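Local coordinates for reticulocyte binding protein (Streptococcus agalactiae COH1, PDB 3FAW) that probably hydrolyses alpha-1,6-glucosidic linkages in pullulan and related alpha-glucans, as a secreted pullulanase attached to the streptococcal cell wall, at residues K41-T46 with V116-S121; T46-I51 with K125-A130; Y321-E326 with G345-S350; G514-D519 with D565-I570; K549-Q554 with L609-T614. All coordinates share one frame; numbering follows the deposited sequence.

Contact 1. Residues K41-T46 with V116-S121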
# COMPACT_ATOMS: atom_id res chain seq x y z
N LYS A 41 14.81 32.09 21.72
CA LYS A 41 13.68 31.16 21.69
C LYS A 41 14.11 29.71 21.88
O LYS A 41 13.59 28.99 22.74
CB LYS A 41 12.91 31.29 20.37
CG LYS A 41 12.21 32.62 20.17
CD LYS A 41 11.55 32.72 18.79
CE LYS A 41 10.23 31.98 18.72
NZ LYS A 41 9.13 32.70 19.43
N ASP A 42 15.06 29.27 21.05
CA ASP A 42 15.56 27.90 21.10
C ASP A 42 16.93 27.81 20.41
O ASP A 42 17.46 28.82 19.93
CB ASP A 42 14.56 26.94 20.45
CG ASP A 42 14.22 27.33 19.02
OD1 ASP A 42 15.05 27.08 18.11
OD2 ASP A 42 13.11 27.86 18.80
N ALA A 43 17.50 26.61 20.38
CA ALA A 43 18.80 26.39 19.77
C ALA A 43 19.01 24.93 19.40
O ALA A 43 18.50 24.03 20.07
CB ALA A 43 19.90 26.86 20.71
N GLN A 44 19.75 24.71 18.32
CA GLN A 44 20.10 23.37 17.86
C GLN A 44 21.57 23.29 17.48
O GLN A 44 22.12 24.24 16.90
CB GLN A 44 19.24 22.97 16.65
CG GLN A 44 17.73 23.00 16.89
CD GLN A 44 17.13 24.40 16.77
OE1 GLN A 44 17.58 25.22 15.97
NE2 GLN A 44 16.10 24.67 17.57
N GLN A 45 22.21 22.18 17.82
CA GLN A 45 23.57 21.89 17.35
C GLN A 45 23.50 21.09 16.04
O GLN A 45 22.91 20.01 15.99
CB GLN A 45 24.39 21.13 18.40
CG GLN A 45 25.87 21.00 18.02
CD GLN A 45 26.74 20.45 19.13
OE1 GLN A 45 26.30 20.27 20.27
NE2 GLN A 45 28.00 20.17 18.80
N THR A 46 24.13 21.64 15.00
CA THR A 46 24.04 21.12 13.64
C THR A 46 25.32 20.41 13.17
O THR A 46 25.28 19.61 12.24
CB THR A 46 23.72 22.26 12.65
OG1 THR A 46 24.78 23.23 12.68
CG2 THR A 46 22.41 22.94 13.03
N VAL A 116 18.22 28.41 27.23
CA VAL A 116 17.70 27.26 26.49
C VAL A 116 18.78 26.20 26.29
O VAL A 116 19.96 26.51 26.13
CB VAL A 116 17.11 27.68 25.12
CG1 VAL A 116 16.11 28.82 25.30
CG2 VAL A 116 18.21 28.07 24.14
N THR A 117 18.36 24.93 26.32
CA THR A 117 19.28 23.80 26.12
C THR A 117 19.26 23.39 24.65
O THR A 117 18.20 23.35 24.02
CB THR A 117 18.89 22.60 27.01
OG1 THR A 117 18.88 23.01 28.38
CG2 THR A 117 19.88 21.45 26.83
N THR A 118 20.43 23.10 24.10
CA THR A 118 20.54 22.75 22.68
C THR A 118 19.94 21.37 22.40
O THR A 118 20.07 20.45 23.21
CB THR A 118 22.00 22.77 22.18
OG1 THR A 118 22.79 21.84 22.93
CG2 THR A 118 22.60 24.18 22.31
N ARG A 119 19.28 21.27 21.26
CA ARG A 119 18.73 20.02 20.75
C ARG A 119 19.61 19.59 19.59
O ARG A 119 20.08 20.42 18.82
CB ARG A 119 17.28 20.26 20.26
CG ARG A 119 16.65 19.12 19.46
CD ARG A 119 15.17 19.39 19.19
NE ARG A 119 14.96 20.60 18.38
CZ ARG A 119 14.87 20.63 17.04
NH1 ARG A 119 14.99 19.52 16.32
NH2 ARG A 119 14.68 21.78 16.42
N GLN A 120 19.85 18.29 19.45
CA GLN A 120 20.63 17.78 18.32
C GLN A 120 19.72 17.65 17.10
O GLN A 120 18.69 17.00 17.17
CB GLN A 120 21.26 16.44 18.66
CG GLN A 120 22.38 16.53 19.68
CD GLN A 120 22.88 15.17 20.14
OE1 GLN A 120 22.11 14.21 20.22
NE2 GLN A 120 24.16 15.09 20.46
N SER A 121 20.11 18.28 15.99
CA SER A 121 19.35 18.15 14.74
C SER A 121 19.44 16.70 14.26
O SER A 121 20.40 16.01 14.59
CB SER A 121 19.87 19.11 13.66
OG SER A 121 21.11 18.67 13.12
O HOH W 1 16.40 24.70 22.33
O HOH W 2 25.44 17.75 21.15
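Gln44 pairs with Arg119, and Gln45 with Gln120, where strands 40-47 and 114-120, the first and last of a mixed seven-stranded beta sheet, pair in parallel. Three backbone bonds form the ladder: Arg119 N gives to Ala43 O (3.1 Å), Gln45 N to Arg119 O (2.9 Å), and Ser121 N to Gln45 O, longer at 3.3 Å but almost straight. Nearer Val116 a water takes over, accepting from Ala43 N and donating to Thr117 O. Apolar contact is confined to small groups. Ala43 CB meets Val116 CG2 at 4.0 Å and also touches Thr118 CG2, with Ile109 of strand 108-111 against all three residues. On the face carrying Gln45 and Gln120, a second water joins Gln45 OE1 to Gln120 NE2; Gln45 NE2 itself reaches Phe100 O, and Gln120 NE2 also bonds Tyr129 OH. On the other face the Gln44 and Arg119 side chains run side by side in the same direction, Gln44 CG lying over a face of the guanidinium, 3.3 Å from Arg119 NH2. Gln44 bends at chi2 (81°), and its NE2 donates to Asp42 OD1 (2.7 Å) from above the carboxylate plane.

Contact 2. Residues T46-I51 with K125-A130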
# COMPACT_ATOMS: atom_id res chain seq x y z
N THR A 46 24.13 21.64 15.00
CA THR A 46 24.04 21.12 13.64
C THR A 46 25.32 20.41 13.17
O THR A 46 25.28 19.61 12.24
CB THR A 46 23.72 22.26 12.65
OG1 THR A 46 24.78 23.23 12.68
CG2 THR A 46 22.41 22.94 13.03
N ASP A 47 26.45 20.72 13.81
CA ASP A 47 27.69 19.97 13.59
C ASP A 47 28.64 20.15 14.78
O ASP A 47 28.27 20.76 15.79
CB ASP A 47 28.35 20.34 12.24
CG ASP A 47 28.87 21.77 12.20
OD1 ASP A 47 29.20 22.34 13.25
OD2 ASP A 47 28.97 22.31 11.08
N LEU A 48 29.86 19.63 14.68
CA LEU A 48 30.80 19.66 15.80
C LEU A 48 31.13 21.07 16.28
O LEU A 48 31.33 21.29 17.47
CB LEU A 48 32.10 18.90 15.44
CG LEU A 48 31.98 17.38 15.30
CD1 LEU A 48 33.33 16.76 14.95
CD2 LEU A 48 31.42 16.74 16.57
N THR A 49 31.16 22.03 15.35
CA THR A 49 31.59 23.40 15.65
C THR A 49 30.53 24.47 15.36
O THR A 49 30.89 25.63 15.14
CB THR A 49 32.89 23.74 14.88
OG1 THR A 49 32.63 23.71 13.47
CG2 THR A 49 34.01 22.75 15.22
N SER A 50 29.25 24.11 15.38
CA SER A 50 28.20 25.07 15.02
C SER A 50 26.86 24.85 15.75
O SER A 50 26.36 23.72 15.81
CB SER A 50 27.96 25.06 13.50
OG SER A 50 27.20 26.19 13.10
N ILE A 51 26.31 25.94 16.28
CA ILE A 51 25.00 25.94 16.92
C ILE A 51 24.14 27.09 16.38
O ILE A 51 24.56 28.24 16.39
CB ILE A 51 25.12 26.09 18.46
CG1 ILE A 51 25.72 24.82 19.07
CG2 ILE A 51 23.75 26.39 19.09
CD1 ILE A 51 25.86 24.87 20.57
N LYS A 125 22.45 14.11 14.54
CA LYS A 125 22.22 12.80 15.16
C LYS A 125 22.70 11.66 14.25
O LYS A 125 23.26 10.67 14.73
CB LYS A 125 20.74 12.60 15.51
CG LYS A 125 20.27 13.41 16.72
CD LYS A 125 18.89 12.98 17.20
CE LYS A 125 18.53 13.68 18.50
NZ LYS A 125 17.15 13.41 18.97
N ASP A 126 22.48 11.80 12.94
CA ASP A 126 23.02 10.84 11.96
C ASP A 126 24.55 10.90 11.92
O ASP A 126 25.21 9.86 11.87
CB ASP A 126 22.49 11.11 10.55
CG ASP A 126 21.05 10.65 10.35
OD1 ASP A 126 20.52 9.91 11.20
OD2 ASP A 126 20.46 11.03 9.31
N GLN A 127 25.11 12.11 11.92
CA GLN A 127 26.57 12.28 11.93
C GLN A 127 27.19 11.54 13.11
O GLN A 127 28.20 10.86 12.95
CB GLN A 127 26.96 13.76 11.98
CG GLN A 127 28.49 14.01 11.94
CD GLN A 127 28.87 15.49 11.86
OE1 GLN A 127 28.15 16.30 11.28
NE2 GLN A 127 30.02 15.83 12.43
N LEU A 128 26.57 11.65 14.29
CA LEU A 128 27.11 11.06 15.52
C LEU A 128 26.73 9.60 15.72
O LEU A 128 27.56 8.81 16.20
CB LEU A 128 26.65 11.85 16.75
CG LEU A 128 27.06 13.32 16.88
CD1 LEU A 128 26.58 13.85 18.23
CD2 LEU A 128 28.56 13.50 16.73
N TYR A 129 25.49 9.24 15.39
CA TYR A 129 24.91 7.97 15.83
C TYR A 129 24.44 7.01 14.73
O TYR A 129 24.07 5.88 15.04
CB TYR A 129 23.74 8.23 16.79
CG TYR A 129 24.05 9.27 17.84
CD1 TYR A 129 25.15 9.14 18.68
CD2 TYR A 129 23.23 10.39 18.00
CE1 TYR A 129 25.43 10.10 19.65
CE2 TYR A 129 23.50 11.34 18.96
CZ TYR A 129 24.61 11.19 19.78
OH TYR A 129 24.89 12.14 20.74
N ALA A 130 24.45 7.44 13.47
CA ALA A 130 24.04 6.57 12.37
C ALA A 130 24.77 5.23 12.49
O ALA A 130 25.99 5.19 12.61
CB ALA A 130 24.31 7.21 11.02
O HOH W 3 31.30 18.62 12.09
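Leu48 and Gln127 make the nearest approach here, Leu48 CG lying 3.8 Å from Gln127 NE2 as the two side chains cross obliquely. The other end of the same amide, Gln127 OE1, sits beside Asp47 CB, and Leu48 CD2 meets Leu128 CD2 at 4.3 Å. No direct hydrogen bond spans the contact. One water does the polar work instead, accepting from Leu48 N and from Gln127 NE2, each at 3.1 Å. Gln127 gets to it by being fully stretched: CG is anti to the backbone N (chi1 -178°) and the chain stays extended beyond, carrying the amide out from the helix. What presents Leu48 is a tight hairpin, a type I beta turn from Asp47 to Ser50 reinforced by an Asx turn. Asp47 OD1 takes the Thr49 N-H at 2.9 Å, the donor lying above the carboxylate plane, while Thr46 N bonds Ser50 O at the base. Leu48 and Leu128 both rest on Pro102. Helix 122-129, which follows strand 114-120, is also tied to Glu405 by a Lys125 salt bridge and to Tyr408 OH by Asp126. The contact lays the 40-47/50-55 hairpin tip against that helix near the surface.

Contact 3. Residues Y321-E326 with G345-S350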
# COMPACT_ATOMS: atom_id res chain seq x y z
N TYR A 321 -0.97 -4.36 12.84
CA TYR A 321 -1.70 -3.10 12.96
C TYR A 321 -2.36 -2.99 14.34
O TYR A 321 -2.59 -4.00 15.00
CB TYR A 321 -2.73 -2.93 11.83
CG TYR A 321 -3.67 -4.10 11.59
CD1 TYR A 321 -4.89 -4.19 12.27
CD2 TYR A 321 -3.36 -5.08 10.66
CE1 TYR A 321 -5.76 -5.25 12.04
CE2 TYR A 321 -4.23 -6.14 10.41
CZ TYR A 321 -5.43 -6.22 11.11
OH TYR A 321 -6.30 -7.27 10.87
N PHE A 322 -2.65 -1.76 14.74
CA PHE A 322 -2.90 -1.43 16.14
C PHE A 322 -4.34 -1.66 16.61
O PHE A 322 -4.57 -2.36 17.60
CB PHE A 322 -2.50 0.04 16.40
CG PHE A 322 -2.52 0.44 17.86
CD1 PHE A 322 -1.38 0.30 18.64
CD2 PHE A 322 -3.66 0.98 18.43
CE1 PHE A 322 -1.39 0.67 19.99
CE2 PHE A 322 -3.68 1.36 19.77
CZ PHE A 322 -2.55 1.21 20.55
N TYR A 323 -5.30 -1.09 15.90
CA TYR A 323 -6.70 -1.14 16.33
C TYR A 323 -7.34 -2.49 15.99
O TYR A 323 -7.93 -2.66 14.92
CB TYR A 323 -7.51 0.00 15.72
CG TYR A 323 -7.02 1.37 16.15
CD1 TYR A 323 -6.40 2.22 15.24
CD2 TYR A 323 -7.19 1.81 17.46
CE1 TYR A 323 -5.95 3.48 15.62
CE2 TYR A 323 -6.74 3.08 17.85
CZ TYR A 323 -6.13 3.90 16.92
OH TYR A 323 -5.68 5.15 17.28
N VAL A 324 -7.20 -3.44 16.91
CA VAL A 324 -7.68 -4.81 16.69
C VAL A 324 -7.66 -5.62 17.99
O VAL A 324 -6.88 -5.34 18.91
CB VAL A 324 -6.80 -5.54 15.64
CG1 VAL A 324 -5.42 -5.86 16.22
CG2 VAL A 324 -7.48 -6.82 15.15
N ASN A 325 -8.53 -6.63 18.05
CA ASN A 325 -8.50 -7.67 19.08
C ASN A 325 -8.30 -8.99 18.37
O ASN A 325 -9.24 -9.55 17.79
CB ASN A 325 -9.79 -7.70 19.90
CG ASN A 325 -9.78 -8.78 20.98
OD1 ASN A 325 -8.78 -9.46 21.20
ND2 ASN A 325 -10.91 -8.94 21.67
N GLU A 326 -7.08 -9.50 18.42
CA GLU A 326 -6.72 -10.71 17.70
C GLU A 326 -7.28 -11.99 18.35
O GLU A 326 -7.25 -13.05 17.74
CB GLU A 326 -5.19 -10.80 17.56
CG GLU A 326 -4.58 -9.63 16.78
CD GLU A 326 -3.06 -9.62 16.81
OE1 GLU A 326 -2.46 -10.30 17.68
OE2 GLU A 326 -2.46 -8.94 15.95
N GLY A 345 -5.99 -2.63 7.84
CA GLY A 345 -4.63 -2.73 8.36
C GLY A 345 -3.74 -1.51 8.18
O GLY A 345 -2.53 -1.61 8.34
N TYR A 346 -4.34 -0.36 7.89
CA TYR A 346 -3.58 0.88 7.66
C TYR A 346 -3.41 1.68 8.96
O TYR A 346 -3.47 2.91 8.95
CB TYR A 346 -4.23 1.71 6.55
CG TYR A 346 -4.26 0.97 5.24
CD1 TYR A 346 -3.10 0.80 4.48
CD2 TYR A 346 -5.44 0.38 4.77
CE1 TYR A 346 -3.12 0.10 3.29
CE2 TYR A 346 -5.46 -0.32 3.57
CZ TYR A 346 -4.30 -0.46 2.84
OH TYR A 346 -4.32 -1.16 1.66
N ASP A 347 -3.16 0.96 10.06
CA ASP A 347 -2.82 1.54 11.36
C ASP A 347 -1.55 0.85 11.88
O ASP A 347 -1.61 0.08 12.85
CB ASP A 347 -3.97 1.35 12.34
CG ASP A 347 -5.29 1.87 11.80
OD1 ASP A 347 -5.34 3.04 11.38
OD2 ASP A 347 -6.28 1.11 11.81
N PRO A 348 -0.40 1.10 11.24
CA PRO A 348 0.81 0.31 11.49
C PRO A 348 1.37 0.34 12.91
O PRO A 348 1.58 1.42 13.49
CB PRO A 348 1.82 0.91 10.50
CG PRO A 348 0.97 1.48 9.44
CD PRO A 348 -0.14 2.11 10.20
N GLN A 349 1.61 -0.85 13.45
CA GLN A 349 2.30 -1.02 14.73
C GLN A 349 3.74 -1.52 14.53
O GLN A 349 4.66 -1.05 15.20
CB GLN A 349 1.51 -1.97 15.62
CG GLN A 349 2.14 -2.20 16.98
CD GLN A 349 1.22 -2.90 17.94
OE1 GLN A 349 1.16 -2.39 19.16
NE2 GLN A 349 0.56 -3.88 17.60
N SER A 350 3.92 -2.48 13.63
CA SER A 350 5.26 -3.01 13.32
C SER A 350 5.48 -3.11 11.81
O SER A 350 4.52 -3.26 11.04
CB SER A 350 5.46 -4.39 13.96
OG SER A 350 6.79 -4.87 13.76
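Tyr321 and Gly345 meet ring to backbone, inside the long irregular excursion between the second strand of the alpha-amylase-type TIM barrel, 312-315, and helix 367-381. Gly345 CA lies over one face of the Tyr321 ring, displaced toward the rim, 3.9 Å from the ring centroid, a CH-pi contact. Tyr321 CG stands between the backbone N and the carbonyl carbon (chi1 50°), the crowded position. Gly345, at positive phi (118°), brings its CA to 3.5 Å from Tyr321 CD2. The far end of Tyr321 is held by Tyr358, hydroxyl to hydroxyl.

Between the two segments of this loop runs a single backbone bridge, Tyr321 to Pro348. Phe322 N donates to Asp347 O at 2.8 Å, and Tyr321 CA also makes a CA-H...O contact with that oxygen, 3.2 Å long. Phe322 CG is anti to the backbone N (chi1 -171°), and its CD1 comes obliquely to Gln349 OE1, 3.7 Å away. Gln349 is an extended chain whose amide is fixed elsewhere, NE2 to Ser320 OG and OE1 to Ala239 N.

Tyr323, at the centre of an inverse gamma turn, has its ring covered on one face by Phe322 CD2 and its hydroxyl bonded to Lys397 NZ. A bound calcium ion is about 6 Å from its side chain. Asp347, whose OD2 is held by Asn343, crosses Tyr323 at about a right angle; carboxylate and ring planes are nearly perpendicular, and Asp347 OD2 stops at the ring edge 3.6 Å from Tyr323 CD1.

Contact 4. Residues G514-D519 with D565-I570. With CA (calcium ion), chain E.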
# COMPACT_ATOMS: atom_id res chain seq x y z
N GLY A 514 6.24 1.44 -10.37
CA GLY A 514 5.08 1.94 -11.12
C GLY A 514 4.02 2.54 -10.21
O GLY A 514 3.90 2.16 -9.05
N VAL A 515 3.24 3.49 -10.73
CA VAL A 515 2.21 4.15 -9.93
C VAL A 515 0.81 3.97 -10.53
O VAL A 515 0.64 3.85 -11.75
CB VAL A 515 2.47 5.67 -9.77
CG1 VAL A 515 3.80 5.90 -9.04
CG2 VAL A 515 2.44 6.37 -11.12
N PHE A 516 -0.19 3.97 -9.65
CA PHE A 516 -1.59 3.87 -10.06
C PHE A 516 -1.99 5.03 -10.95
O PHE A 516 -1.66 6.18 -10.67
CB PHE A 516 -2.51 3.79 -8.84
CG PHE A 516 -2.50 2.44 -8.17
CD1 PHE A 516 -3.35 1.44 -8.61
CD2 PHE A 516 -1.62 2.17 -7.13
CE1 PHE A 516 -3.33 0.19 -8.01
CE2 PHE A 516 -1.59 0.92 -6.53
CZ PHE A 516 -2.45 -0.07 -6.97
N SER A 517 -2.71 4.71 -12.03
CA SER A 517 -3.21 5.72 -12.95
C SER A 517 -4.64 6.14 -12.61
O SER A 517 -5.61 5.51 -13.04
CB SER A 517 -3.14 5.21 -14.39
OG SER A 517 -3.57 6.21 -15.30
N ASP A 518 -4.76 7.21 -11.83
CA ASP A 518 -6.07 7.77 -11.51
C ASP A 518 -6.77 8.37 -12.74
O ASP A 518 -8.00 8.47 -12.77
CB ASP A 518 -5.99 8.80 -10.36
CG ASP A 518 -4.93 9.87 -10.57
OD1 ASP A 518 -3.96 9.66 -11.33
OD2 ASP A 518 -5.05 10.94 -9.93
N ASP A 519 -6.00 8.73 -13.76
CA ASP A 519 -6.54 9.30 -15.00
C ASP A 519 -7.40 8.30 -15.78
O ASP A 519 -8.49 8.64 -16.22
CB ASP A 519 -5.40 9.81 -15.89
CG ASP A 519 -5.86 10.84 -16.91
OD1 ASP A 519 -6.68 11.70 -16.54
OD2 ASP A 519 -5.38 10.81 -18.06
N ASP A 565 5.76 2.30 -16.05
CA ASP A 565 5.50 3.34 -15.04
C ASP A 565 4.05 3.38 -14.57
O ASP A 565 3.75 3.98 -13.54
CB ASP A 565 5.81 4.73 -15.60
CG ASP A 565 7.27 4.92 -15.94
OD1 ASP A 565 8.12 4.19 -15.41
OD2 ASP A 565 7.56 5.83 -16.75
N VAL A 566 3.15 2.76 -15.34
CA VAL A 566 1.72 2.92 -15.17
C VAL A 566 1.04 1.64 -14.69
O VAL A 566 1.16 0.59 -15.31
CB VAL A 566 1.06 3.35 -16.50
CG1 VAL A 566 -0.43 3.58 -16.31
CG2 VAL A 566 1.73 4.60 -17.04
N VAL A 567 0.33 1.74 -13.56
CA VAL A 567 -0.55 0.68 -13.09
C VAL A 567 -1.98 1.03 -13.50
O VAL A 567 -2.57 1.98 -12.96
CB VAL A 567 -0.46 0.49 -11.57
CG1 VAL A 567 -1.27 -0.72 -11.13
CG2 VAL A 567 1.00 0.36 -11.12
N GLN A 568 -2.54 0.27 -14.44
CA GLN A 568 -3.89 0.52 -14.97
C GLN A 568 -4.95 -0.11 -14.08
O GLN A 568 -4.91 -1.32 -13.83
CB GLN A 568 -4.03 -0.05 -16.39
CG GLN A 568 -2.96 0.39 -17.40
CD GLN A 568 -3.20 1.79 -17.96
OE1 GLN A 568 -3.78 2.65 -17.30
NE2 GLN A 568 -2.73 2.02 -19.18
N TYR A 569 -5.89 0.70 -13.60
CA TYR A 569 -6.97 0.20 -12.76
C TYR A 569 -8.23 1.05 -12.84
O TYR A 569 -8.18 2.23 -13.22
CB TYR A 569 -6.50 0.08 -11.30
CG TYR A 569 -6.57 1.34 -10.46
CD1 TYR A 569 -6.05 2.55 -10.91
CD2 TYR A 569 -7.11 1.30 -9.18
CE1 TYR A 569 -6.10 3.70 -10.11
CE2 TYR A 569 -7.16 2.43 -8.38
CZ TYR A 569 -6.65 3.63 -8.84
OH TYR A 569 -6.70 4.74 -8.03
N ILE A 570 -9.35 0.43 -12.49
CA ILE A 570 -10.62 1.15 -12.34
C ILE A 570 -11.29 0.90 -10.98
O ILE A 570 -12.29 1.55 -10.66
CB ILE A 570 -11.60 0.83 -13.50
CG1 ILE A 570 -11.77 -0.68 -13.69
CG2 ILE A 570 -11.11 1.50 -14.78
CD1 ILE A 570 -12.79 -1.06 -14.75
CA CA E . 9.91 6.11 -16.23
O HOH W 4 -3.17 5.20 -17.73
O HOH W 5 12.07 7.15 -16.51
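Phe516 CB stands over the rim of the Tyr569 ring, on the same face as Phe516 CD1, 3.8 Å from Tyr569 CE1. From there CG turns anti to the carbonyl carbon (chi1 -76°). Phe516 CD1 comes down over the centre of the Tyr569 ring, 3.6 Å above its plane, making an edge-to-face pair with the planes 64° apart. One atom further, Phe516 CE1 has Tyr569 CD2 nearby and touches Val567 CG1 at 3.8 Å. That same methyl lies over a face of the phenylalanine ring, a CH-pi contact. Tyr569 in turn has Ser517 O at its edge and sends its OH to Arg521.

Beneath these side chains run strands 513-516 and 566-568, the sixth and seventh of the parallel eight-stranded TIM barrel. Val515 N gives to Asp565 O (2.9 Å), Val567 N to Val515 O (2.8 Å) and Ser517 N to Val567 O (2.9 Å); in the first two the donor sits well above the carbonyl plane. Val566 CG1 packs on Ser517 CB, and a water donates to both Ser517 OG and Gln568 OE1, while Gln568 NE2 goes on to Asn550 O. Before the seventh strand, Asp565 grips a calcium ion with both carboxylate oxygens, OD2 closer at 2.4 Å than OD1 at 2.8 Å; the carboxylate is also held by Arg265. Met507 O, Thr510 O, Asp511, Asp561 and a water complete that site.

Contact 5. Residues K549-Q554 with L609-T614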
# COMPACT_ATOMS: atom_id res chain seq x y z
N LYS A 549 -4.75 7.54 -25.48
CA LYS A 549 -3.45 7.72 -24.83
C LYS A 549 -3.35 6.96 -23.51
O LYS A 549 -2.30 6.41 -23.20
CB LYS A 549 -3.15 9.22 -24.64
CG LYS A 549 -2.79 9.92 -25.95
CD LYS A 549 -2.93 11.43 -25.86
CE LYS A 549 -2.46 12.09 -27.17
NZ LYS A 549 -2.85 13.53 -27.24
N ASN A 550 -4.43 6.92 -22.73
CA ASN A 550 -4.48 6.08 -21.52
C ASN A 550 -4.30 4.60 -21.86
O ASN A 550 -3.49 3.91 -21.22
CB ASN A 550 -5.78 6.29 -20.74
CG ASN A 550 -5.69 7.44 -19.74
OD1 ASN A 550 -6.54 8.33 -19.73
ND2 ASN A 550 -4.66 7.42 -18.90
N ILE A 551 -5.02 4.13 -22.87
CA ILE A 551 -4.85 2.76 -23.39
C ILE A 551 -3.40 2.44 -23.77
O ILE A 551 -2.96 1.30 -23.63
CB ILE A 551 -5.79 2.48 -24.60
CG1 ILE A 551 -7.26 2.50 -24.16
CG2 ILE A 551 -5.49 1.13 -25.23
CD1 ILE A 551 -8.22 2.65 -25.30
N LYS A 552 -2.66 3.45 -24.25
CA LYS A 552 -1.22 3.31 -24.55
C LYS A 552 -0.29 3.49 -23.33
O LYS A 552 0.93 3.47 -23.47
CB LYS A 552 -0.80 4.32 -25.63
CG LYS A 552 -1.33 4.01 -27.03
CD LYS A 552 -0.60 4.79 -28.12
CE LYS A 552 -0.83 6.30 -28.02
NZ LYS A 552 -0.07 7.04 -29.07
N ALA A 553 -0.88 3.64 -22.13
CA ALA A 553 -0.13 3.89 -20.90
C ALA A 553 0.54 5.26 -20.92
O ALA A 553 1.68 5.43 -20.50
CB ALA A 553 0.91 2.78 -20.65
N GLN A 554 -0.20 6.25 -21.43
CA GLN A 554 0.26 7.63 -21.47
C GLN A 554 -0.81 8.53 -20.85
O GLN A 554 -1.48 9.29 -21.55
CB GLN A 554 0.56 8.03 -22.91
CG GLN A 554 1.68 7.21 -23.53
CD GLN A 554 1.80 7.39 -25.03
OE1 GLN A 554 1.24 8.48 -25.54
NE2 GLN A 554 2.39 6.56 -25.71
N LEU A 609 -7.74 -4.76 -19.41
CA LEU A 609 -6.98 -5.95 -19.75
C LEU A 609 -6.43 -5.98 -21.19
O LEU A 609 -5.73 -6.92 -21.57
CB LEU A 609 -7.80 -7.20 -19.46
CG LEU A 609 -7.96 -7.45 -17.95
CD1 LEU A 609 -9.08 -8.43 -17.67
CD2 LEU A 609 -6.64 -7.93 -17.34
N THR A 610 -6.76 -4.95 -21.98
CA THR A 610 -6.17 -4.76 -23.31
C THR A 610 -5.36 -3.45 -23.41
O THR A 610 -4.91 -3.06 -24.50
CB THR A 610 -7.26 -4.80 -24.42
OG1 THR A 610 -8.28 -3.83 -24.15
CG2 THR A 610 -7.90 -6.18 -24.49
N SER A 611 -5.17 -2.78 -22.27
CA SER A 611 -4.36 -1.56 -22.19
C SER A 611 -2.91 -1.90 -21.90
O SER A 611 -2.63 -2.87 -21.19
CB SER A 611 -4.88 -0.64 -21.08
OG SER A 611 -6.10 -0.03 -21.44
N GLN A 612 -1.99 -1.08 -22.41
CA GLN A 612 -0.57 -1.26 -22.11
C GLN A 612 -0.28 -0.98 -20.64
O GLN A 612 -1.10 -0.37 -19.94
CB GLN A 612 0.29 -0.33 -22.98
CG GLN A 612 0.10 -0.50 -24.49
CD GLN A 612 0.48 -1.88 -24.97
OE1 GLN A 612 1.53 -2.41 -24.59
NE2 GLN A 612 -0.36 -2.47 -25.82
N GLY A 613 0.88 -1.43 -20.17
CA GLY A 613 1.32 -1.22 -18.79
C GLY A 613 1.02 -2.40 -17.90
O GLY A 613 0.86 -3.52 -18.38
N THR A 614 0.95 -2.15 -16.59
CA THR A 614 0.65 -3.20 -15.61
C THR A 614 -0.85 -3.22 -15.29
O THR A 614 -1.42 -2.19 -14.91
CB THR A 614 1.46 -2.99 -14.31
OG1 THR A 614 2.86 -3.13 -14.59
CG2 THR A 614 1.07 -4.01 -13.23
O HOH W 6 -3.21 -1.24 -25.90
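Ile551 and Gln612 meet through flat groups, the peptide units of their two chains. At one edge, Gln612 N donates to Ile551 O, a 2.8 Å bond and the one direct hydrogen bond of the contact. The face of the next peptide, Lys552 to Ala553, is covered by Gln612 CB, 3.9 Å from Lys552 C. From CB the side chain bends at chi2 (-62°) and leads away. Its amide has NE2 on a water and on Ala706 O, while OE1 accepts from Lys709 N. That water also donates to Thr610 O (2.9 Å) and, weakly, to Ile551 O.

Ser611 lies alongside Ile551, its OG 3.6 Å from Ile551 CA and close to CB, CG1 and CG2; the hydroxyl is satisfied by Met607 O. Ala553 CB completes the packing, 3.9 Å from Gln612 CB and beside Gln612 O. Lys552 NZ makes a salt bridge with Asp716.

Helix 544-551 closes just here. Gln554 N bonds back to Lys549 O (2.8 Å) and Ala553 N to Asn550 O, with Ala553 at positive phi (67°). Such an end is a Schellman motif, and its neighbouring carbonyl, Ile551 O, is the one turned out to the loop that leads from helix 590-609 into 614-618, the eighth strand of the TIM barrel.

Contacts 1 and 2 belong to the N-terminal sheet: they share Thr46, their centres are 11 Å apart, and helix 122-129 of contact 2 follows strand 114-120 of contact 1. Contacts 3, 4 and 5 belong to the TIM barrel. Contacts 4 and 5 touch, centres 9 Å apart, and Gln568 N to Thr614 O (2.7 Å) pairs the seventh strand with the eighth. Contact 3 lies about 27 Å from contact 4, centre to centre. Contact 4 supplies a calcium ligand, the Tyr323 side chain of contact 3 is about 6 Å from a calcium ion, and the Ala553 side chain of contact 5 about 11 Å from one. Contacts 1 and 5 lie 52 Å apart, centre to centre.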